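PDB 3DRF: oligopeptide-binding protein oppA, which captures oligopeptides in a voluminous venus-fly-trap cavity and delivers them to an ABC transporter, which takes them up into Lactococcus lactis. Local coordinates for residues F73-D76 / K80-K83; D483-S486 / Y491-G494. One frame throughout, in Å; residues are numbered along the deposited sequence.

Interaction 1: residues F73-D76 / K80-K83; sequences FFTD and KFIK
A short beta hairpin joins F74 and T75 to F81 and I82, two weakly bonded antiparallel strands at the protein surface. F74 O accepts from I82 N at 3.1 Å; the N-H points almost straight at the oxygen (175°), although the donor stands above the carbonyl plane. On the far side of that pair a water bridges the strands, accepting from F74 N and donating to I82 O. T75 and F81 form the non-hydrogen-bonded pair, where the backbones come close enough for T75 CA to make a CA-H...O contact with K80 O at 3.1 Å. Toward the turn, D76 N donates to K80 O at 3.0 Å, in the carbonyl plane.

An aspartate suits the turn because its carboxylate can fold back on the chain: with CG held between backbone N and carbonyl carbon (chi1 65°), OD1 takes K80 N from above the carboxylate plane, and weakly G78 N. The ammonium of K80 stops short of an ion pair, NZ lying 4.6 Å from D76 OD2.

Beside the hairpin the F73 and F81 rings meet obliquely, planes 73° apart, F81 CD1 against F73 CB at 3.6 Å, and both side chains reach V89 of strand 87-92. F74 and I82 share a face; beta-branched I82 spreads along the other strand, CG1 against F74 CB at 3.7 Å, CD1 by T75 O, CG2 toward D76.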
loop_
_atom_site.group_PDB
_atom_site.type_symbol
_atom_site.label_atom_id
_atom_site.label_comp_id
_atom_site.label_asym_id
_atom_site.label_seq_id
_atom_site.Cartn_x
_atom_site.Cartn_y
_atom_site.Cartn_z
ATOM N N PHE A 73 14.185 -8.273 7.772
ATOM C CA PHE A 73 15.461 -7.914 7.097
ATOM C C PHE A 73 15.821 -6.439 7.212
ATOM O O PHE A 73 14.997 -5.581 7.124
ATOM C CB PHE A 73 15.376 -8.297 5.616
ATOM C CG PHE A 73 14.982 -9.742 5.377
ATOM C CD1 PHE A 73 15.789 -10.762 5.839
ATOM C CD2 PHE A 73 13.820 -10.047 4.690
ATOM C CE1 PHE A 73 15.432 -12.120 5.657
ATOM C CE2 PHE A 73 13.440 -11.409 4.496
ATOM C CZ PHE A 73 14.251 -12.451 4.996
ATOM N N PHE A 74 17.102 -6.175 7.343
ATOM C CA PHE A 74 17.620 -4.823 7.254
ATOM C C PHE A 74 17.971 -4.553 5.796
ATOM O O PHE A 74 18.181 -5.460 5.039
ATOM C CB PHE A 74 18.889 -4.671 8.124
ATOM C CG PHE A 74 18.631 -4.464 9.639
ATOM C CD1 PHE A 74 17.374 -4.477 10.155
ATOM C CD2 PHE A 74 19.696 -4.246 10.502
ATOM C CE1 PHE A 74 17.158 -4.266 11.527
ATOM C CE2 PHE A 74 19.468 -4.047 11.887
ATOM C CZ PHE A 74 18.217 -4.090 12.346
ATOM N N THR A 75 18.019 -3.267 5.477
ATOM C CA THR A 75 18.423 -2.794 4.143
ATOM C C THR A 75 19.314 -1.587 4.255
ATOM O O THR A 75 19.408 -0.994 5.277
ATOM C CB THR A 75 17.223 -2.389 3.213
ATOM O OG1 THR A 75 16.661 -1.148 3.673
ATOM C CG2 THR A 75 16.107 -3.482 3.166
ATOM N N ASP A 76 19.973 -1.291 3.155
ATOM C CA ASP A 76 20.675 0.006 2.998
ATOM C C ASP A 76 19.693 1.075 2.538
ATOM O O ASP A 76 18.533 0.816 2.464
ATOM C CB ASP A 76 21.887 -0.112 2.068
ATOM C CG ASP A 76 21.525 -0.466 0.618
ATOM O OD1 ASP A 76 20.420 -0.314 0.212
ATOM O OD2 ASP A 76 22.447 -0.890 -0.048
ATOM N N LYS A 80 18.209 -2.249 -0.658
ATOM C CA LYS A 80 18.879 -3.505 -0.926
ATOM C C LYS A 80 19.118 -4.262 0.383
ATOM O O LYS A 80 19.544 -3.669 1.349
ATOM C CB LYS A 80 20.242 -3.212 -1.608
ATOM C CG LYS A 80 20.965 -4.433 -2.063
ATOM C CD LYS A 80 22.502 -4.281 -2.304
ATOM C CE LYS A 80 22.948 -3.187 -3.232
ATOM N NZ LYS A 80 24.418 -3.173 -3.538
ATOM N N PHE A 81 18.808 -5.532 0.457
ATOM C CA PHE A 81 19.023 -6.313 1.698
ATOM C C PHE A 81 20.483 -6.308 2.118
ATOM O O PHE A 81 21.359 -6.435 1.306
ATOM C CB PHE A 81 18.621 -7.800 1.516
ATOM C CG PHE A 81 17.144 -8.017 1.210
ATOM C CD1 PHE A 81 16.177 -7.690 2.134
ATOM C CD2 PHE A 81 16.745 -8.556 0.008
ATOM C CE1 PHE A 81 14.837 -7.911 1.886
ATOM C CE2 PHE A 81 15.401 -8.767 -0.277
ATOM C CZ PHE A 81 14.459 -8.459 0.645
ATOM N N ILE A 82 20.677 -6.171 3.418
ATOM C CA ILE A 82 21.963 -6.340 4.050
ATOM C C ILE A 82 21.809 -7.386 5.156
ATOM O O ILE A 82 20.764 -7.797 5.503
ATOM C CB ILE A 82 22.510 -4.996 4.575
ATOM C CG1 ILE A 82 21.618 -4.387 5.662
ATOM C CG2 ILE A 82 22.764 -4.015 3.330
ATOM C CD1 ILE A 82 22.265 -3.154 6.363
ATOM N N LYS A 83 22.946 -7.811 5.664
ATOM C CA LYS A 83 22.995 -8.725 6.811
ATOM C C LYS A 83 22.805 -7.961 8.120
ATOM O O LYS A 83 23.079 -6.811 8.162
ATOM C CB LYS A 83 24.355 -9.425 6.810
ATOM C CG LYS A 83 24.611 -10.423 5.646
ATOM C CD LYS A 83 25.828 -11.362 5.988
ATOM C CE LYS A 83 26.064 -12.508 4.955
ATOM N NZ LYS A 83 26.798 -13.696 5.587
HETATM O O HOH W 1 19.110 -8.398 7.691
#

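Interaction 2: residues D483-S486 / Y491-G494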
loop_
_atom_site.group_PDB
_atom_site.type_symbol
_atom_site.label_atom_id
_atom_site.label_comp_id
_atom_site.label_asym_id
_atom_site.label_seq_id
_atom_site.Cartn_x
_atom_site.Cartn_y
_atom_site.Cartn_z
ATOM N N ASP A 483 1.956 -6.581 -7.528
ATOM C CA ASP A 483 1.099 -6.790 -6.348
ATOM C C ASP A 483 -0.050 -5.748 -6.280
ATOM O O ASP A 483 -0.888 -5.850 -5.469
ATOM C CB ASP A 483 1.976 -6.833 -5.078
ATOM C CG ASP A 483 2.875 -8.103 -5.010
ATOM O OD1 ASP A 483 2.743 -8.963 -5.807
ATOM O OD2 ASP A 483 3.644 -8.110 -4.077
ATOM N N LEU A 484 -0.067 -4.804 -7.192
ATOM C CA LEU A 484 -1.214 -3.889 -7.398
ATOM C C LEU A 484 -2.151 -4.321 -8.538
ATOM O O LEU A 484 -3.328 -4.101 -8.456
ATOM C CB LEU A 484 -0.689 -2.493 -7.720
ATOM C CG LEU A 484 0.172 -1.774 -6.661
ATOM C CD1 LEU A 484 0.428 -0.348 -7.120
ATOM C CD2 LEU A 484 -0.493 -1.732 -5.254
ATOM N N PHE A 485 -1.597 -4.879 -9.606
ATOM C CA PHE A 485 -2.360 -5.030 -10.866
ATOM C C PHE A 485 -2.382 -6.436 -11.488
ATOM O O PHE A 485 -3.075 -6.647 -12.418
ATOM C CB PHE A 485 -1.836 -4.047 -11.897
ATOM C CG PHE A 485 -2.052 -2.598 -11.492
ATOM C CD1 PHE A 485 -3.325 -2.085 -11.274
ATOM C CD2 PHE A 485 -0.964 -1.800 -11.317
ATOM C CE1 PHE A 485 -3.494 -0.782 -10.873
ATOM C CE2 PHE A 485 -1.103 -0.437 -10.904
ATOM C CZ PHE A 485 -2.361 0.057 -10.683
ATOM N N SER A 486 -1.642 -7.385 -10.948
ATOM C CA SER A 486 -1.641 -8.732 -11.571
ATOM C C SER A 486 -3.059 -9.340 -11.544
ATOM O O SER A 486 -3.859 -9.093 -10.684
ATOM C CB SER A 486 -0.582 -9.676 -10.939
ATOM O OG SER A 486 -0.895 -10.025 -9.579
ATOM N N TYR A 491 -6.125 -6.697 -5.098
ATOM C CA TYR A 491 -5.726 -5.279 -5.037
ATOM C C TYR A 491 -5.905 -4.507 -6.386
ATOM O O TYR A 491 -5.852 -3.343 -6.386
ATOM C CB TYR A 491 -4.276 -5.157 -4.587
ATOM C CG TYR A 491 -4.046 -5.202 -3.066
ATOM C CD1 TYR A 491 -5.004 -5.662 -2.182
ATOM C CD2 TYR A 491 -2.828 -4.816 -2.550
ATOM C CE1 TYR A 491 -4.752 -5.697 -0.815
ATOM C CE2 TYR A 491 -2.580 -4.860 -1.186
ATOM C CZ TYR A 491 -3.534 -5.304 -0.331
ATOM O OH TYR A 491 -3.246 -5.318 1.051
ATOM N N ASN A 492 -6.185 -5.240 -7.467
ATOM C CA ASN A 492 -6.626 -4.648 -8.729
ATOM C C ASN A 492 -8.116 -4.299 -8.562
ATOM O O ASN A 492 -8.976 -5.041 -8.901
ATOM C CB ASN A 492 -6.373 -5.626 -9.905
ATOM C CG ASN A 492 -6.643 -4.964 -11.288
ATOM O OD1 ASN A 492 -7.531 -4.240 -11.448
ATOM N ND2 ASN A 492 -5.812 -5.243 -12.245
ATOM N N PHE A 493 -8.364 -3.119 -7.997
ATOM C CA PHE A 493 -9.719 -2.746 -7.484
ATOM C C PHE A 493 -10.774 -2.561 -8.546
ATOM O O PHE A 493 -11.901 -2.770 -8.295
ATOM C CB PHE A 493 -9.643 -1.423 -6.645
ATOM C CG PHE A 493 -8.877 -1.536 -5.328
ATOM C CD1 PHE A 493 -8.784 -2.753 -4.649
ATOM C CD2 PHE A 493 -8.279 -0.432 -4.795
ATOM C CE1 PHE A 493 -8.086 -2.873 -3.452
ATOM C CE2 PHE A 493 -7.590 -0.565 -3.591
ATOM C CZ PHE A 493 -7.539 -1.756 -2.927
ATOM N N GLY A 494 -10.342 -2.143 -9.722
ATOM C CA GLY A 494 -11.243 -2.028 -10.869
ATOM C C GLY A 494 -11.382 -3.287 -11.730
ATOM O O GLY A 494 -12.194 -3.296 -12.619
#
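The last turn of helix 482-485 and the loop that follows it run close together, the CA atoms of F485 and N492 4.8 Å apart, with N492 at the centre of an inverse gamma turn. L484 O lies near N492 N, but the angle is too poor for a hydrogen bond, and the polar link is made by a side chain instead. N492 ND2 donates to F485 O at 3.1 Å, with an N-H...O angle of 154°. The acceptor lies close to the amide plane, whereas the nitrogen stands above the carbonyl plane of F485.

Asparagine fits here because its short amide has a donor for the helix end and an acceptor for its own loop: with CG anti to the backbone N (chi1 -172°), ND2 reaches F485 O, and OD1 takes weak bonds from H495 N and F496 N. The same ND2 lies at the edge of the F485 ring, amide and ring planes 86° apart. A leucine in place of N492 would probably leave F485 O without this donor and the H495 and F496 amides without their weak acceptor, loosening the loop from the helix end.

Y491 rests CB on D483 O at 3.6 Å and carries its ring past that carbonyl; its OH bonds N55 OD1, while D483 OD1 accepts from T137 and S139. The apolar F485 ring packs on Y526 and M530 of helix 516-533, where a large aromatic side chain suits the buried position, and across the loop the F493 ring meets W473 of strand 468-474 and touches M457 and T458 of helix 450-458.

In the fold
Interaction 1 and interaction 2 are two separate local contacts, one following the other along the chain. Their centres lie about 27 Å apart and their nearest atoms about 12 Å, without touching. The hairpin of 73-76 and 80-83 is a surface feature, its centre about 20 Å from that of the chain, packed beside strand 87-92. The 483-486 and 491-494 pair is buried, its centre about 11 Å from that of the chain, and belongs to the wall of the peptide cavity: D483 and L484 pack on a polar side chain of the bound peptide, Y491 on its backbone and F493 on an apolar side chain. Interaction 2 thus probably helps shape the site where peptide is held in this closed conformation.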